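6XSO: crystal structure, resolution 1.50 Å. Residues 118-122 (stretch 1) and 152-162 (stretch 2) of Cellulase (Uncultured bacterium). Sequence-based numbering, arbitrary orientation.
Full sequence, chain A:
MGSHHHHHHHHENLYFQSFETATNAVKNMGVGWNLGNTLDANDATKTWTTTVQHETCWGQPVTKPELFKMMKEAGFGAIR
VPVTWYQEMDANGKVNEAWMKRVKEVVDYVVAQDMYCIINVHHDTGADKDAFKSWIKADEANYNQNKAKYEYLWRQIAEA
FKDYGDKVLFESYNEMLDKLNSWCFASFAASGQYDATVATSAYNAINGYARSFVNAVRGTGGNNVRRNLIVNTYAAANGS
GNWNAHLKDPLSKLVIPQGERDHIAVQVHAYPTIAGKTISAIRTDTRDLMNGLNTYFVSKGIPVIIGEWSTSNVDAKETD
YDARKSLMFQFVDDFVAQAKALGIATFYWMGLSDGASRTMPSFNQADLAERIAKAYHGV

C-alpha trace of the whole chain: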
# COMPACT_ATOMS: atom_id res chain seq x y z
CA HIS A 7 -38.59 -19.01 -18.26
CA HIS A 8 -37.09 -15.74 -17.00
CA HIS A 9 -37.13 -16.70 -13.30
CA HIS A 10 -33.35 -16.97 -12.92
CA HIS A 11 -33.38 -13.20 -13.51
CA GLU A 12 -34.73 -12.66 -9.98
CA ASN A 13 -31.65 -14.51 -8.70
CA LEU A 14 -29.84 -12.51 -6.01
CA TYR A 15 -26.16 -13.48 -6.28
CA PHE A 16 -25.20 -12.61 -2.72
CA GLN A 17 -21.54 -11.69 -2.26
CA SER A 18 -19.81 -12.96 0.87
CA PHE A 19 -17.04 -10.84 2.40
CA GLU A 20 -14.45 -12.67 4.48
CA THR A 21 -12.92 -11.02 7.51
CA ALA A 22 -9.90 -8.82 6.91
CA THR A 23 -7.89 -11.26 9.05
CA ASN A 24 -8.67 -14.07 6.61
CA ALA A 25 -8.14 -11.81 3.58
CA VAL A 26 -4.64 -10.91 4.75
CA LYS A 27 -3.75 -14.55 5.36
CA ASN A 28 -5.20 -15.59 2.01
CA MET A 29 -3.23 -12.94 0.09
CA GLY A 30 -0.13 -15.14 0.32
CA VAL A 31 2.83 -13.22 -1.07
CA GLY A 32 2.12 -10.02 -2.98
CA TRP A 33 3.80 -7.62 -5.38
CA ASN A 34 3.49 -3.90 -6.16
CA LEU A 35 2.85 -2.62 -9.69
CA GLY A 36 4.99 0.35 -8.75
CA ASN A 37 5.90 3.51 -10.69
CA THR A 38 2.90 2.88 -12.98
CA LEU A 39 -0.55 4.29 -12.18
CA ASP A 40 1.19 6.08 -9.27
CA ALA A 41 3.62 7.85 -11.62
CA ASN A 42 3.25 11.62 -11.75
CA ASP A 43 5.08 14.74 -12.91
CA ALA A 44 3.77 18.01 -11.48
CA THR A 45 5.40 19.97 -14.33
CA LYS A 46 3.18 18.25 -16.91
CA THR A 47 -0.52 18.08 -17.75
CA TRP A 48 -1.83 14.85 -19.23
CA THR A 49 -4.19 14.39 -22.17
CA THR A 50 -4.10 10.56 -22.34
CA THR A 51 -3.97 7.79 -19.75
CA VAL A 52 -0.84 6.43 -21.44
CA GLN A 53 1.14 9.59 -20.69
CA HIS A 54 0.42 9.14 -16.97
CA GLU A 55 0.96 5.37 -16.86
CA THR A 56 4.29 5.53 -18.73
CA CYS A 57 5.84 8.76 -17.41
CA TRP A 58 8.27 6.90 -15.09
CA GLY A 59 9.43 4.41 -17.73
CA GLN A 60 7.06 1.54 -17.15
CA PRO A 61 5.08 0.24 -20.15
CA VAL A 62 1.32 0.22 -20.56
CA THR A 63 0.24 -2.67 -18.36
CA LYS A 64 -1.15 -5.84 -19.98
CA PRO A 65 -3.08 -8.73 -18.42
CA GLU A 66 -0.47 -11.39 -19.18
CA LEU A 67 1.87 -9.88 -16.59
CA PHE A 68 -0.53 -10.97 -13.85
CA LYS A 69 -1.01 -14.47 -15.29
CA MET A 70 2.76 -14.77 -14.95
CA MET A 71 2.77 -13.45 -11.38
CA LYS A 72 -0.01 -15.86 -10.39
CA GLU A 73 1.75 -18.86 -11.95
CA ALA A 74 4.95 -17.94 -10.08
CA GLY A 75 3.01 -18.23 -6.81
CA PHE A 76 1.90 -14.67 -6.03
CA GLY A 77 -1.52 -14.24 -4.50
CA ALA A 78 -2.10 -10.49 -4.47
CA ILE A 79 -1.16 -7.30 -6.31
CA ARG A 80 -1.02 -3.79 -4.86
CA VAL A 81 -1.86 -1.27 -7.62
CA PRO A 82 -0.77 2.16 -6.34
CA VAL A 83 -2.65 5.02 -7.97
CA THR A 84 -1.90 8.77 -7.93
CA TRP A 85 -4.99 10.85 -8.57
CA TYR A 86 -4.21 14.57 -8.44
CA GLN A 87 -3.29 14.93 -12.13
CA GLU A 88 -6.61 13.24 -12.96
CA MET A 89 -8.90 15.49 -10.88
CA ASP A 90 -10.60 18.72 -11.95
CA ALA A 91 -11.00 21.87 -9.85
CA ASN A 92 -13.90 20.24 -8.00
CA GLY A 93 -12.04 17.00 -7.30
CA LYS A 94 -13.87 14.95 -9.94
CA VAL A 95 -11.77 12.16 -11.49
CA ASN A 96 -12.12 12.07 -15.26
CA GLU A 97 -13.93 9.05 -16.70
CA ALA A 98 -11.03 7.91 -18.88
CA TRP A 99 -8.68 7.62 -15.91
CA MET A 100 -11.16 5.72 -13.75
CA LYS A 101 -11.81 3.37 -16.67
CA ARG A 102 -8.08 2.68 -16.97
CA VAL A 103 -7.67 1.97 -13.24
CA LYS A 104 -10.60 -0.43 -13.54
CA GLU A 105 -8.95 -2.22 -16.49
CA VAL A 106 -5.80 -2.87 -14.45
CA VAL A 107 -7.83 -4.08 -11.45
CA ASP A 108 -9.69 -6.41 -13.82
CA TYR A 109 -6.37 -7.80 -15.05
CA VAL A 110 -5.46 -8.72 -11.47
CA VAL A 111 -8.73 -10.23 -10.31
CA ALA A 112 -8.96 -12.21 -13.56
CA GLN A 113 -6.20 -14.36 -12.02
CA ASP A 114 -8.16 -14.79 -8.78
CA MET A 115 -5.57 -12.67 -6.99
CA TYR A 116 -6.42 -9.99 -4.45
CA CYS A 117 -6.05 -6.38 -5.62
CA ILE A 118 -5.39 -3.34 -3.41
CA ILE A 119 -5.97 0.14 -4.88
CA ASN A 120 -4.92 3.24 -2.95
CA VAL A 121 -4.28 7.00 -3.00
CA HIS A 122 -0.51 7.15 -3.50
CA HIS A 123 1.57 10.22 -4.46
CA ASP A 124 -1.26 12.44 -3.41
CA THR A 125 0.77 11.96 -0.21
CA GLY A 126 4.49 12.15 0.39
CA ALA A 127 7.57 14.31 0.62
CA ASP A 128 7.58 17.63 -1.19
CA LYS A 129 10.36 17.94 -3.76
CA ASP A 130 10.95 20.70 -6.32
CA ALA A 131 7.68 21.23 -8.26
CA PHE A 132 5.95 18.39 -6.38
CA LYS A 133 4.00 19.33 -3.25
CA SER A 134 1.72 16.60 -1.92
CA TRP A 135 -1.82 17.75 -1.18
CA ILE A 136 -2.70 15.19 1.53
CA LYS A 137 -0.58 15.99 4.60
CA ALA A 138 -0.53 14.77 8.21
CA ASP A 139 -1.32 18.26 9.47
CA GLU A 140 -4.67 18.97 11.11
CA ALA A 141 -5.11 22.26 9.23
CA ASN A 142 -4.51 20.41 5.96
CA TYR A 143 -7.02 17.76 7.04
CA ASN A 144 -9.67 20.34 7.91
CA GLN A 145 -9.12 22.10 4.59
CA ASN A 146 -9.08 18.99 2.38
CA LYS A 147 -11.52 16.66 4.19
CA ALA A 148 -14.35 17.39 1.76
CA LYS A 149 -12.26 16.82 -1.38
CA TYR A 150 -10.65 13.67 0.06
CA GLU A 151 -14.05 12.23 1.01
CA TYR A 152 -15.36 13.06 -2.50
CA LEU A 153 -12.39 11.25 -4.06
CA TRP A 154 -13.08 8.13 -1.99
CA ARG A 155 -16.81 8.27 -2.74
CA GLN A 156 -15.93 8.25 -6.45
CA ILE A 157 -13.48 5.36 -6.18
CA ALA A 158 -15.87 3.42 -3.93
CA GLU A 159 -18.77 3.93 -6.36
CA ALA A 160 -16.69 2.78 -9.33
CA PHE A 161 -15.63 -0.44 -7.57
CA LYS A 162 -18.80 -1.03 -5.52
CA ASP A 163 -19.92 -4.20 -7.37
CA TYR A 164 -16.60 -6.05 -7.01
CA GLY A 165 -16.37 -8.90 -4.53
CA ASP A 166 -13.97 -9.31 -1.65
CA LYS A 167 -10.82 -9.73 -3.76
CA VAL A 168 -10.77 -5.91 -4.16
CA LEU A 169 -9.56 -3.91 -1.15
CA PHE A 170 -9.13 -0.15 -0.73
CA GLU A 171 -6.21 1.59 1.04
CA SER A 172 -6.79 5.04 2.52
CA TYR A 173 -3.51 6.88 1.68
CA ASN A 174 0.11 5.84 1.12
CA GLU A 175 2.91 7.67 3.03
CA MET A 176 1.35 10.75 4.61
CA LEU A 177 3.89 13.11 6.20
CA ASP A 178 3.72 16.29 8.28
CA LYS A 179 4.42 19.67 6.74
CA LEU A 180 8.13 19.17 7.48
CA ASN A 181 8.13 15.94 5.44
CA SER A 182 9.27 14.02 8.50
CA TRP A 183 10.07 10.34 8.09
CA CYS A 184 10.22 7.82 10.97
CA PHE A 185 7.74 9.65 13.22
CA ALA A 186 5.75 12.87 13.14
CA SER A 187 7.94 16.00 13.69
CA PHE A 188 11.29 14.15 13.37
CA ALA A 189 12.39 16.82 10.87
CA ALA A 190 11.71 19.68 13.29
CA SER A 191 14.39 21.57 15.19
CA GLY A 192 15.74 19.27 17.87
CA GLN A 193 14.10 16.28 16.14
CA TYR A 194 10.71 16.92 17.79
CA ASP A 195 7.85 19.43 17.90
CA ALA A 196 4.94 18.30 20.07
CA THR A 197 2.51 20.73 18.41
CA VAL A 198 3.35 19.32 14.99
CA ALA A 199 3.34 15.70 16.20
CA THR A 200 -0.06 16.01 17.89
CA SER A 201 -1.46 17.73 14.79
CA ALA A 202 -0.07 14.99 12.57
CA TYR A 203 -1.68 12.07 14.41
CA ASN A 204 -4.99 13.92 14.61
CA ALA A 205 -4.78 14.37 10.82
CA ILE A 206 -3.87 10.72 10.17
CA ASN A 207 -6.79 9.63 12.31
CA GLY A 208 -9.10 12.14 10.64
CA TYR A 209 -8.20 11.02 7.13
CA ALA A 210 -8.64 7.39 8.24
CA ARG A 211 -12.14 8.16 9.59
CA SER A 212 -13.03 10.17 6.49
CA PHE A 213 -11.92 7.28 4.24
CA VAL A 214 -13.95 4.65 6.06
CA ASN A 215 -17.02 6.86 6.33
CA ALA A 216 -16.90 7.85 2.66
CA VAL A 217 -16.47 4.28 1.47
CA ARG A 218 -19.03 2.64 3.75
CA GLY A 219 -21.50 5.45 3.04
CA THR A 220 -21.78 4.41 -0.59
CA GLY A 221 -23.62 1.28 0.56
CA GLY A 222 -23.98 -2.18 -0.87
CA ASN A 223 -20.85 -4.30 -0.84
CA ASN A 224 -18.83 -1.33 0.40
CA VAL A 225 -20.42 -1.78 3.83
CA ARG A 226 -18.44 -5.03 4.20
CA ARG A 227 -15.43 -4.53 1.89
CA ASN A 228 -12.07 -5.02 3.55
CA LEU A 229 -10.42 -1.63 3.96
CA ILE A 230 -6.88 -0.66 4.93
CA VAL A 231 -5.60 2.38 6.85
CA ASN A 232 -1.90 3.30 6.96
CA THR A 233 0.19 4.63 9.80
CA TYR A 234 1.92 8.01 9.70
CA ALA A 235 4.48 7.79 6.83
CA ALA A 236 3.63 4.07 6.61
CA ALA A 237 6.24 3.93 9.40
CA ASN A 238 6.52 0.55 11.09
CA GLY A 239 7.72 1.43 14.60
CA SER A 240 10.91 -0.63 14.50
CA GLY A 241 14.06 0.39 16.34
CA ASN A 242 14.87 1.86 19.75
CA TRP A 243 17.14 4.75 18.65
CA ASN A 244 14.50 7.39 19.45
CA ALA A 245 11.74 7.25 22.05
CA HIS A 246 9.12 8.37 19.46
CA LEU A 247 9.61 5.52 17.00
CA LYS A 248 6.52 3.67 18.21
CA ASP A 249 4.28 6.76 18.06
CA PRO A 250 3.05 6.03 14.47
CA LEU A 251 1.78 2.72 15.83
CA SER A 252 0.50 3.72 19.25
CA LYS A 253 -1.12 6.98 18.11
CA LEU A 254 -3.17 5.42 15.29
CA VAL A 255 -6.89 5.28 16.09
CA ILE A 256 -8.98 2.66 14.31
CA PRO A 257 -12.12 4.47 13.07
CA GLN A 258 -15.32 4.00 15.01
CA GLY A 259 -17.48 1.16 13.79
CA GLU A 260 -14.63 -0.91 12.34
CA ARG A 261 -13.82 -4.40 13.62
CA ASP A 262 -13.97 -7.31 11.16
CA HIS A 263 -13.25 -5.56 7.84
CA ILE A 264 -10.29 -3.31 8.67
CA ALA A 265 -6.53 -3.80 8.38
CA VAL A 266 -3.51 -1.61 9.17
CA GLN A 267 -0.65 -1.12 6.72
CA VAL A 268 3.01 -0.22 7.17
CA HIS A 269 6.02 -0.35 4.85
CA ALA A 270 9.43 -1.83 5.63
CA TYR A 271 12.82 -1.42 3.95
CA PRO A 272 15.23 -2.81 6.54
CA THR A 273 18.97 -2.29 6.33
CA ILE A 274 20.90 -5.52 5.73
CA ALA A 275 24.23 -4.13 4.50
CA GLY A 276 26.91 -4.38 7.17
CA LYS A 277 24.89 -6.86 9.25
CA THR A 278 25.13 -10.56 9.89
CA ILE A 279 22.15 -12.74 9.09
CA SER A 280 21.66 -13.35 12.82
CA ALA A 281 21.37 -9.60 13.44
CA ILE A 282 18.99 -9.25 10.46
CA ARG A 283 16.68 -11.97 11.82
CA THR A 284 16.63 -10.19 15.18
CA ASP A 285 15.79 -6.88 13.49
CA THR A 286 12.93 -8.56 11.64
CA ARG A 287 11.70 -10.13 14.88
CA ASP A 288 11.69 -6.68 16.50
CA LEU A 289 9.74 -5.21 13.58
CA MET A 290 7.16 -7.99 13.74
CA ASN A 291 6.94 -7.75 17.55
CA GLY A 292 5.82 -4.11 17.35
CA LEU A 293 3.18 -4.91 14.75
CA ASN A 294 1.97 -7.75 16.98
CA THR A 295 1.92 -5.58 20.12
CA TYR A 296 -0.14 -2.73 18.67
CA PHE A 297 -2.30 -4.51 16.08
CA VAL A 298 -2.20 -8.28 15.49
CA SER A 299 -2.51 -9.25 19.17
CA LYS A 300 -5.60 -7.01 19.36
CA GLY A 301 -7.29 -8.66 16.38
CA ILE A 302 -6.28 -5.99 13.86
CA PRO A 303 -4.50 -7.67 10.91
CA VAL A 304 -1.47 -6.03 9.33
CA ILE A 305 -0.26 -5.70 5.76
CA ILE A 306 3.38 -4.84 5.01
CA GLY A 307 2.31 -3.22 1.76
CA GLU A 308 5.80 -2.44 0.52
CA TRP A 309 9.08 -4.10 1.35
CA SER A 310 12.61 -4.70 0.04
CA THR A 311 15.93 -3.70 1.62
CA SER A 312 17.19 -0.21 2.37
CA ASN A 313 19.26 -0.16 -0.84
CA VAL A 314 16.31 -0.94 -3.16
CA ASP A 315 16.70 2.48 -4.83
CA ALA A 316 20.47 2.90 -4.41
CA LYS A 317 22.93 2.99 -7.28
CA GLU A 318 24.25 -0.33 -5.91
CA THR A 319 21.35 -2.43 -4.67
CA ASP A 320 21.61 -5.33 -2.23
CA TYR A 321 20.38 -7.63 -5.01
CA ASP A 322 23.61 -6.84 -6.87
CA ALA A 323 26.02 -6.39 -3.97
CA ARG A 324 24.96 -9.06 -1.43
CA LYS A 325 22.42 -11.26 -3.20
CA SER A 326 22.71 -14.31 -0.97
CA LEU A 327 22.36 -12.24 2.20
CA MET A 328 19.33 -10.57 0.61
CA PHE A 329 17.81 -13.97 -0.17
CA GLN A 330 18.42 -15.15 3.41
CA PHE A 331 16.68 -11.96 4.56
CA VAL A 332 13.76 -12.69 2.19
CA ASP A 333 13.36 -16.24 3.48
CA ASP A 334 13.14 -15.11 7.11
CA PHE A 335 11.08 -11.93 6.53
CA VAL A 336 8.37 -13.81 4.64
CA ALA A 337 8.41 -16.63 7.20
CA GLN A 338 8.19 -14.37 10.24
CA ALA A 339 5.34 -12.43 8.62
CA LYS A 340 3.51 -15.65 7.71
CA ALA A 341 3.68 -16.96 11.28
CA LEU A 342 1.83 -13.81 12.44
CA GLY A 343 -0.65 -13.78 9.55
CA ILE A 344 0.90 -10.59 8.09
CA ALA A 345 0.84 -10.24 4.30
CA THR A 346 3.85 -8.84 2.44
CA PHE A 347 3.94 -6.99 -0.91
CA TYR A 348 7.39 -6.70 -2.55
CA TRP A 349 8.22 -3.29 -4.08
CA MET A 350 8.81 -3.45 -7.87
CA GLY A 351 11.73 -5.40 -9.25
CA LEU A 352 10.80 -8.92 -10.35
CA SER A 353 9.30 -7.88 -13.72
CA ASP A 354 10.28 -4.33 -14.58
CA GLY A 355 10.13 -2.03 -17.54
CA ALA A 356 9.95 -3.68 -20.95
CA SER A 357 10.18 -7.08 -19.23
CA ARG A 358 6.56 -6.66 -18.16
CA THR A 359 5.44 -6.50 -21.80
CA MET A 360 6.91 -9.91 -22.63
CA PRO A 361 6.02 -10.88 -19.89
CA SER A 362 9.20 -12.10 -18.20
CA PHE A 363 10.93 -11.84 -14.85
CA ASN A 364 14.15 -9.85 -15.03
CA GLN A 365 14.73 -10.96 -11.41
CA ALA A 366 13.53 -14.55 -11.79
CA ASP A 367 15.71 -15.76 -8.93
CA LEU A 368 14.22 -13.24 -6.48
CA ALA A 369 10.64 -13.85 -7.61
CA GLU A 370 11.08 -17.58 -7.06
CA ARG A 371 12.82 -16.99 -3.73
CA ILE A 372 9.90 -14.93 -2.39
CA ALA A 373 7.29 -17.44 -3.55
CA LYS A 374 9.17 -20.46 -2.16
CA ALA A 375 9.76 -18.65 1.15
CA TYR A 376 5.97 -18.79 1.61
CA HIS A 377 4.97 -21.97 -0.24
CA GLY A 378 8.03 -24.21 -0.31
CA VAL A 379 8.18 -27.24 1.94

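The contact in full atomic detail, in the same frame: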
# COMPACT_ATOMS: atom_id res chain seq x y z
N ILE A 118 -5.26 -4.54 -4.24
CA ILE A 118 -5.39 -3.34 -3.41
C ILE A 118 -5.20 -2.12 -4.31
O ILE A 118 -4.20 -2.01 -5.01
CB ILE A 118 -4.33 -3.33 -2.30
CG1 ILE A 118 -4.49 -4.50 -1.32
CG2 ILE A 118 -4.36 -1.99 -1.54
CD1 ILE A 118 -3.24 -4.69 -0.40
N ILE A 119 -6.15 -1.16 -4.25
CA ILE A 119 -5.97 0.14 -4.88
C ILE A 119 -5.92 1.20 -3.79
O ILE A 119 -6.59 1.07 -2.76
CB ILE A 119 -7.03 0.51 -5.93
CG1 ILE A 119 -8.43 0.41 -5.33
CG2 ILE A 119 -6.87 -0.38 -7.17
CD1 ILE A 119 -9.52 0.94 -6.28
N ASN A 120 -5.12 2.24 -4.00
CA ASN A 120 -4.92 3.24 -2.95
C ASN A 120 -4.95 4.66 -3.52
O ASN A 120 -5.32 4.90 -4.67
CB ASN A 120 -3.62 2.98 -2.15
CG ASN A 120 -2.37 3.41 -2.92
OD1 ASN A 120 -2.42 3.72 -4.10
ND2 ASN A 120 -1.23 3.44 -2.23
N VAL A 121 -4.55 5.60 -2.67
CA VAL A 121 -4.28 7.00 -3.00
C VAL A 121 -2.81 7.20 -2.64
O VAL A 121 -2.44 7.12 -1.46
CB VAL A 121 -5.21 7.93 -2.20
CG1 VAL A 121 -4.77 9.39 -2.30
CG2 VAL A 121 -6.67 7.79 -2.69
N HIS A 122 -1.95 7.39 -3.66
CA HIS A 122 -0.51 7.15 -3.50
C HIS A 122 0.23 8.46 -3.42
O HIS A 122 0.43 9.00 -2.33
CB HIS A 122 -0.04 6.17 -4.59
CG HIS A 122 1.26 5.51 -4.25
ND1 HIS A 122 1.33 4.42 -3.42
CD2 HIS A 122 2.54 5.82 -4.58
CE1 HIS A 122 2.59 4.04 -3.29
NE2 HIS A 122 3.34 4.86 -4.00
N TYR A 152 -14.76 13.16 -1.16
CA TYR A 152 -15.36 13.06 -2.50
C TYR A 152 -14.55 12.12 -3.38
O TYR A 152 -15.13 11.33 -4.15
CB TYR A 152 -15.48 14.46 -3.12
CG TYR A 152 -16.02 14.55 -4.54
CD1 TYR A 152 -15.52 15.49 -5.40
CD2 TYR A 152 -17.02 13.70 -4.99
CE1 TYR A 152 -15.99 15.61 -6.69
CE2 TYR A 152 -17.51 13.81 -6.29
CZ TYR A 152 -16.98 14.76 -7.13
OH TYR A 152 -17.48 14.89 -8.43
N LEU A 153 -13.22 12.19 -3.31
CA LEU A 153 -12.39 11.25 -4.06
C LEU A 153 -12.71 9.81 -3.70
O LEU A 153 -12.89 8.96 -4.58
CB LEU A 153 -10.92 11.58 -3.84
CG LEU A 153 -9.89 10.63 -4.45
CD1 LEU A 153 -10.10 10.52 -5.94
CD2 LEU A 153 -8.48 11.11 -4.11
N TRP A 154 -12.78 9.50 -2.40
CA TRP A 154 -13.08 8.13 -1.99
C TRP A 154 -14.50 7.72 -2.33
O TRP A 154 -14.73 6.55 -2.67
CB TRP A 154 -12.71 7.87 -0.53
CG TRP A 154 -11.32 7.38 -0.47
CD1 TRP A 154 -10.24 8.00 0.09
CD2 TRP A 154 -10.83 6.16 -1.04
NE1 TRP A 154 -9.11 7.23 -0.09
CE2 TRP A 154 -9.46 6.10 -0.79
CE3 TRP A 154 -11.44 5.12 -1.77
CZ2 TRP A 154 -8.67 5.04 -1.22
CZ3 TRP A 154 -10.66 4.05 -2.18
CH2 TRP A 154 -9.29 4.04 -1.91
N ARG A 155 -15.47 8.64 -2.28
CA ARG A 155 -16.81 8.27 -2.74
C ARG A 155 -16.77 7.86 -4.20
O ARG A 155 -17.42 6.89 -4.60
CB ARG A 155 -17.80 9.41 -2.52
CG ARG A 155 -18.20 9.61 -1.06
CD ARG A 155 -19.46 10.47 -0.87
NE ARG A 155 -19.40 11.75 -1.59
CZ ARG A 155 -18.83 12.85 -1.11
NH1 ARG A 155 -18.29 12.84 0.10
NH2 ARG A 155 -18.81 13.96 -1.83
N GLN A 156 -15.99 8.58 -5.02
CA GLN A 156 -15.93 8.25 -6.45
C GLN A 156 -15.28 6.90 -6.68
O GLN A 156 -15.77 6.09 -7.48
CB GLN A 156 -15.13 9.32 -7.19
CG GLN A 156 -15.79 10.68 -7.29
CD GLN A 156 -14.83 11.70 -7.87
OE1 GLN A 156 -14.60 11.71 -9.08
NE2 GLN A 156 -14.27 12.56 -7.01
N ILE A 157 -14.15 6.65 -6.02
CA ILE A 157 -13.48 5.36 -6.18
C ILE A 157 -14.41 4.25 -5.69
O ILE A 157 -14.57 3.22 -6.34
CB ILE A 157 -12.13 5.33 -5.44
CG1 ILE A 157 -11.17 6.39 -5.99
CG2 ILE A 157 -11.49 3.94 -5.58
CD1 ILE A 157 -9.99 6.69 -5.08
N ALA A 158 -14.98 4.44 -4.50
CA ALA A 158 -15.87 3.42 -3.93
C ALA A 158 -17.05 3.12 -4.85
O ALA A 158 -17.41 1.95 -5.05
CB ALA A 158 -16.33 3.87 -2.55
N GLU A 159 -17.66 4.16 -5.43
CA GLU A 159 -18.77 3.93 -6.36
C GLU A 159 -18.31 3.13 -7.57
O GLU A 159 -19.02 2.23 -8.03
CB GLU A 159 -19.35 5.27 -6.81
CG GLU A 159 -20.12 6.01 -5.76
CD GLU A 159 -21.44 5.35 -5.42
OE1 GLU A 159 -21.82 4.38 -6.10
OE2 GLU A 159 -22.09 5.81 -4.45
N ALA A 160 -17.14 3.46 -8.12
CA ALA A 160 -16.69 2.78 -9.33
C ALA A 160 -16.50 1.29 -9.09
O ALA A 160 -16.81 0.46 -9.95
CB ALA A 160 -15.40 3.43 -9.84
N PHE A 161 -15.99 0.93 -7.91
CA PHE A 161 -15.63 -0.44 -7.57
C PHE A 161 -16.64 -1.13 -6.66
O PHE A 161 -16.37 -2.24 -6.19
CB PHE A 161 -14.20 -0.47 -7.01
CG PHE A 161 -13.16 -0.14 -8.05
CD1 PHE A 161 -12.64 -1.14 -8.84
CD2 PHE A 161 -12.74 1.16 -8.25
CE1 PHE A 161 -11.71 -0.85 -9.83
CE2 PHE A 161 -11.81 1.46 -9.23
CZ PHE A 161 -11.31 0.45 -10.04
N LYS A 162 -17.83 -0.53 -6.49
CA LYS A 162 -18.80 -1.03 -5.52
C LYS A 162 -19.21 -2.48 -5.77
O LYS A 162 -19.38 -3.24 -4.81
CB LYS A 162 -20.03 -0.11 -5.49
CG LYS A 162 -21.14 -0.56 -4.54
CD LYS A 162 -22.20 0.54 -4.30
CE LYS A 162 -22.81 1.05 -5.58
NZ LYS A 162 -23.69 2.25 -5.33

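Three side chains carry most of this contact: Ile 119, in a strand, and Val 121, in the loop that follows, and Trp 154 from the helix. Ile 119 and Val 121 both direct their CA-to-CB bonds toward the helix, while Asn 120 between them points away, the alternation expected of an extended backbone. Leu 153, Ile 157 and Phe 161, spaced four residues apart, answer from the other stretch with CA-to-CB bonds toward Ile 119 and Val 121.

Ile 119, with chi1 p and chi2 t, reaches out through its CD1. Ile 119 CD1 packs 3.7 Å from Ile 157 CG2 and sits over one face of the Phe 161 ring, 3.9 Å from its centroid and 20° off the normal, a CH-pi contact. Val 121 works through CG2, which lies 4.0 Å from Leu 153 CD2, 4.2 Å from Ile 157 CD1 and 3.7 Å from Trp 154 CZ2. Ile 157 thus touches both Ile 119 and Val 121.

Trp 154 starts sideways, but its indole swings nearer, with CH2 coming edge-on to within 4.1 Å of Ile 119 O. No hydrogen bond crosses the contact; Asn 120 ND2 donates to His 122 ND1 at 3.0 Å. The rule is apolar side-chain packing with no hydrogen bond across it, while Trp 154 NE1 and the Asn 120 side chain are hydrogen-bonded elsewhere in the structure.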